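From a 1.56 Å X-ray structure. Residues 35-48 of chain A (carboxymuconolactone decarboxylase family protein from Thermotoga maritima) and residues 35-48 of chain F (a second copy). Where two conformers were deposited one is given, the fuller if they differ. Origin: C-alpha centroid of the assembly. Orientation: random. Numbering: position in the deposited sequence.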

# COMPACT_ATOMS: atom_id res chain seq x y z
N LEU A 35 -3.49 25.75 8.36
CA LEU A 35 -2.38 25.77 9.29
C LEU A 35 -1.82 24.37 9.51
O LEU A 35 -0.59 24.20 9.60
CB LEU A 35 -2.81 26.39 10.62
CG LEU A 35 -2.62 27.90 10.60
CD1 LEU A 35 -3.58 28.61 11.55
CD2 LEU A 35 -1.16 28.21 10.93
N ASN A 36 -2.71 23.38 9.58
CA ASN A 36 -2.30 22.00 9.77
C ASN A 36 -1.46 21.50 8.58
O ASN A 36 -0.48 20.76 8.74
CB ASN A 36 -3.52 21.10 10.00
CG ASN A 36 -4.21 21.39 11.33
OD1 ASN A 36 -3.56 21.73 12.31
ND2 ASN A 36 -5.55 21.29 11.35
N THR A 37 -1.86 21.89 7.37
CA THR A 37 -1.09 21.49 6.19
C THR A 37 0.32 22.08 6.26
O THR A 37 1.30 21.40 5.98
CB THR A 37 -1.77 22.01 4.90
OG1 THR A 37 -3.21 21.89 4.99
CG2 THR A 37 -1.39 21.21 3.72
N LYS A 38 0.40 23.36 6.61
CA LYS A 38 1.69 24.03 6.71
C LYS A 38 2.55 23.36 7.77
O LYS A 38 3.76 23.13 7.57
CB LYS A 38 1.49 25.50 7.08
CG LYS A 38 0.86 26.33 6.00
CD LYS A 38 0.56 27.75 6.53
CE LYS A 38 -0.13 28.61 5.48
NZ LYS A 38 -0.19 30.06 5.87
N ARG A 39 1.94 23.03 8.90
CA ARG A 39 2.68 22.39 9.98
C ARG A 39 3.23 21.05 9.54
O ARG A 39 4.36 20.66 9.90
CB ARG A 39 1.79 22.25 11.22
CG ARG A 39 1.66 23.57 11.96
CD ARG A 39 0.65 23.58 13.11
N PHE A 40 2.46 20.32 8.72
CA PHE A 40 2.92 19.03 8.24
C PHE A 40 4.13 19.18 7.35
O PHE A 40 5.11 18.46 7.50
CB PHE A 40 1.86 18.26 7.43
CG PHE A 40 2.35 16.90 6.99
CD1 PHE A 40 3.20 16.76 5.89
CD2 PHE A 40 2.03 15.79 7.72
CE1 PHE A 40 3.71 15.48 5.53
CE2 PHE A 40 2.53 14.49 7.38
CZ PHE A 40 3.36 14.35 6.29
N PHE A 41 4.06 20.12 6.42
CA PHE A 41 5.16 20.32 5.51
C PHE A 41 6.42 20.76 6.25
O PHE A 41 7.55 20.38 5.89
CB PHE A 41 4.78 21.34 4.43
CG PHE A 41 4.01 20.75 3.27
CD1 PHE A 41 2.75 20.18 3.46
CD2 PHE A 41 4.54 20.79 1.98
CE1 PHE A 41 2.02 19.66 2.38
CE2 PHE A 41 3.81 20.28 0.91
CZ PHE A 41 2.55 19.73 1.10
N ASN A 42 6.25 21.57 7.29
CA ASN A 42 7.38 21.98 8.12
C ASN A 42 8.03 20.78 8.84
O ASN A 42 9.25 20.73 8.95
CB ASN A 42 6.96 23.05 9.13
CG ASN A 42 6.71 24.42 8.48
OD1 ASN A 42 7.16 24.69 7.36
ND2 ASN A 42 6.00 25.28 9.20
N LEU A 43 7.23 19.84 9.33
CA LEU A 43 7.77 18.64 9.99
C LEU A 43 8.48 17.73 9.00
O LEU A 43 9.51 17.12 9.30
CB LEU A 43 6.68 17.85 10.70
CG LEU A 43 6.33 18.35 12.09
CD1 LEU A 43 4.99 17.77 12.55
CD2 LEU A 43 7.47 18.00 13.07
N ASP A 44 7.91 17.61 7.81
CA ASP A 44 8.54 16.85 6.76
C ASP A 44 9.94 17.41 6.46
O ASP A 44 10.89 16.65 6.30
CB ASP A 44 7.64 16.87 5.54
CG ASP A 44 8.13 15.98 4.42
OD1 ASP A 44 8.62 14.87 4.68
OD2 ASP A 44 8.01 16.31 3.24
N SER A 45 10.09 18.73 6.42
CA SER A 45 11.44 19.32 6.28
C SER A 45 12.35 19.04 7.52
O SER A 45 13.51 18.63 7.40
CB SER A 45 11.32 20.82 6.00
OG SER A 45 12.60 21.41 5.98
N ALA A 46 11.78 19.22 8.70
CA ALA A 46 12.53 19.18 9.95
C ALA A 46 13.21 17.84 10.18
O ALA A 46 14.33 17.79 10.71
CB ALA A 46 11.64 19.53 11.13
N VAL A 47 12.53 16.76 9.82
CA VAL A 47 13.01 15.44 10.23
C VAL A 47 14.24 15.01 9.43
O VAL A 47 14.84 14.00 9.76
CB VAL A 47 11.92 14.33 10.23
CG1 VAL A 47 10.82 14.69 11.25
CG2 VAL A 47 11.39 14.02 8.83
N TYR A 48 14.62 15.78 8.41
CA TYR A 48 15.85 15.52 7.65
C TYR A 48 17.03 16.47 7.98
O TYR A 48 18.11 16.34 7.40
CB TYR A 48 15.57 15.54 6.13
CG TYR A 48 14.58 14.47 5.72
CD1 TYR A 48 15.00 13.17 5.49
CD2 TYR A 48 13.23 14.75 5.59
CE1 TYR A 48 14.10 12.19 5.14
CE2 TYR A 48 12.31 13.77 5.23
CZ TYR A 48 12.76 12.49 5.00
OH TYR A 48 11.89 11.49 4.64
N LEU F 35 11.67 16.19 19.75
CA LEU F 35 10.67 17.25 19.63
C LEU F 35 9.82 17.07 18.36
O LEU F 35 8.63 17.43 18.32
CB LEU F 35 11.32 18.63 19.61
N ASN F 36 10.43 16.53 17.31
CA ASN F 36 9.68 16.25 16.09
C ASN F 36 8.57 15.21 16.31
O ASN F 36 7.46 15.34 15.78
CB ASN F 36 10.62 15.85 14.95
CG ASN F 36 11.50 17.01 14.51
OD1 ASN F 36 11.09 18.17 14.57
ND2 ASN F 36 12.70 16.70 14.06
N THR F 37 8.89 14.18 17.09
CA THR F 37 7.90 13.14 17.38
C THR F 37 6.70 13.79 18.07
O THR F 37 5.54 13.55 17.74
CB THR F 37 8.51 12.05 18.29
OG1 THR F 37 9.89 11.78 17.93
CG2 THR F 37 7.80 10.75 18.10
N LYS F 38 6.99 14.63 19.06
CA LYS F 38 5.93 15.30 19.82
C LYS F 38 5.07 16.18 18.95
O LYS F 38 3.82 16.15 19.04
CB LYS F 38 6.51 16.14 20.96
CG LYS F 38 7.11 15.31 22.05
N ARG F 39 5.72 16.96 18.12
CA ARG F 39 5.00 17.82 17.19
C ARG F 39 4.10 17.01 16.25
O ARG F 39 2.96 17.41 15.95
CB ARG F 39 5.98 18.67 16.38
CG ARG F 39 6.56 19.81 17.24
CD ARG F 39 7.70 20.57 16.61
NE ARG F 39 8.30 21.46 17.61
CZ ARG F 39 9.13 22.46 17.34
NH1 ARG F 39 9.49 22.75 16.10
NH2 ARG F 39 9.62 23.19 18.35
N PHE F 40 4.57 15.86 15.80
CA PHE F 40 3.78 15.03 14.90
C PHE F 40 2.54 14.47 15.60
O PHE F 40 1.44 14.48 15.04
CB PHE F 40 4.64 13.91 14.29
CG PHE F 40 4.02 13.31 13.05
CD1 PHE F 40 3.07 12.31 13.13
CD2 PHE F 40 4.35 13.81 11.81
CE1 PHE F 40 2.48 11.81 11.97
CE2 PHE F 40 3.76 13.31 10.64
CZ PHE F 40 2.83 12.31 10.73
N PHE F 41 2.72 14.02 16.84
CA PHE F 41 1.60 13.50 17.62
C PHE F 41 0.61 14.61 17.86
O PHE F 41 -0.60 14.40 17.79
CB PHE F 41 2.07 12.87 18.94
CG PHE F 41 2.59 11.45 18.82
CD1 PHE F 41 3.54 11.11 17.87
CD2 PHE F 41 2.10 10.46 19.66
CE1 PHE F 41 4.02 9.81 17.78
CE2 PHE F 41 2.58 9.15 19.57
CZ PHE F 41 3.55 8.83 18.64
N ASN F 42 1.11 15.82 18.10
CA ASN F 42 0.21 16.97 18.31
C ASN F 42 -0.63 17.29 17.07
O ASN F 42 -1.82 17.63 17.16
CB ASN F 42 1.01 18.21 18.72
CG ASN F 42 1.49 18.14 20.16
OD1 ASN F 42 0.96 17.37 20.97
ND2 ASN F 42 2.49 18.96 20.48
N LEU F 43 0.02 17.22 15.91
CA LEU F 43 -0.63 17.45 14.60
C LEU F 43 -1.71 16.40 14.31
O LEU F 43 -2.79 16.72 13.80
CB LEU F 43 0.41 17.49 13.50
CG LEU F 43 -0.09 17.72 12.09
CD1 LEU F 43 -0.84 19.03 12.00
CD2 LEU F 43 1.11 17.68 11.09
N ASP F 44 -1.42 15.15 14.67
CA ASP F 44 -2.41 14.06 14.54
C ASP F 44 -3.68 14.33 15.35
O ASP F 44 -4.78 14.04 14.89
CB ASP F 44 -1.77 12.74 14.97
CG ASP F 44 -2.64 11.52 14.65
OD1 ASP F 44 -3.25 11.40 13.55
OD2 ASP F 44 -2.72 10.58 15.47
N SER F 45 -3.54 14.90 16.55
CA SER F 45 -4.73 15.28 17.32
C SER F 45 -5.44 16.48 16.70
O SER F 45 -6.66 16.53 16.61
CB SER F 45 -4.32 15.62 18.76
OG SER F 45 -3.67 14.54 19.36
N ALA F 46 -4.65 17.43 16.22
CA ALA F 46 -5.19 18.70 15.76
C ALA F 46 -6.07 18.53 14.54
O ALA F 46 -7.05 19.25 14.39
CB ALA F 46 -4.03 19.65 15.44
N VAL F 47 -5.74 17.59 13.66
CA VAL F 47 -6.48 17.50 12.40
C VAL F 47 -7.89 16.99 12.55
O VAL F 47 -8.66 17.06 11.60
CB VAL F 47 -5.77 16.69 11.26
CG1 VAL F 47 -4.57 17.45 10.77
CG2 VAL F 47 -5.46 15.27 11.71
N TYR F 48 -8.22 16.46 13.74
CA TYR F 48 -9.56 15.99 14.03
C TYR F 48 -10.37 16.98 14.87
O TYR F 48 -11.53 16.68 15.23
CB TYR F 48 -9.52 14.63 14.74
CG TYR F 48 -8.96 13.54 13.88
CD1 TYR F 48 -9.74 12.90 12.94
CD2 TYR F 48 -7.62 13.12 14.01
CE1 TYR F 48 -9.22 11.89 12.14
CE2 TYR F 48 -7.09 12.13 13.20
CZ TYR F 48 -7.89 11.51 12.26
OH TYR F 48 -7.43 10.48 11.45
O HOH W 1 -7.88 21.26 13.16
O HOH W 2 14.73 18.83 13.10

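Two copies of the same helix pack nearly antiparallel, their N-to-C directions 158° apart and their axes 10.6 Å apart at closest approach, so Asn36 of each chain lies beside Val47 of the other. Among the atoms modelled, no direct hydrogen bond joins them; the contact is apolar in the middle and water-bridged at both ends.

Along chain F, Asn36(F) comes first. Its CB lies 3.9 Å from Val47(A) CG1, and its OD1 lies 3.7 Å from Ala46(A) CB, a methyl that takes up little room; water 2 accepts from Asn36(F) ND2 (3.1 Å) and donates to Ala46(A) O (2.6 Å). Arg39(F) contributes its aliphatic base, CB lying 3.7 Å from Leu43(A) CD2, while its charged end leads away from the apolar contact. Phe40(F) meets its counterpart midway along the helices, to one side of the leucines, CE2 to Phe40(A) CE2 at 3.7 Å, the ring planes inclined at 65°; its CA-to-CB bond points sideways, but the long side chain still reaches the partner.

Leu43(F) is a knob among Asn36(A), Arg39(A), Phe40(A) and Leu43(A), its branched end lining the hole with two methyls: CD1 lies near Asn36(A) and Arg39(A), and CD2 lies 3.8 Å from Phe40(A) CB. Leu43(A) fills the equivalent hole with a different rotamer, chi1 m rather than t, and the two leucines touch, Leu43(A) CD1 to Leu43(F) CD2, at 4.1 Å. Finally, Ala46(F) O receives water 1 (2.5 Å), which accepts from Asn36(A) ND2 (3.0 Å), and Val47(F) CG1 packs 3.9 Å from Asn36(A) CB.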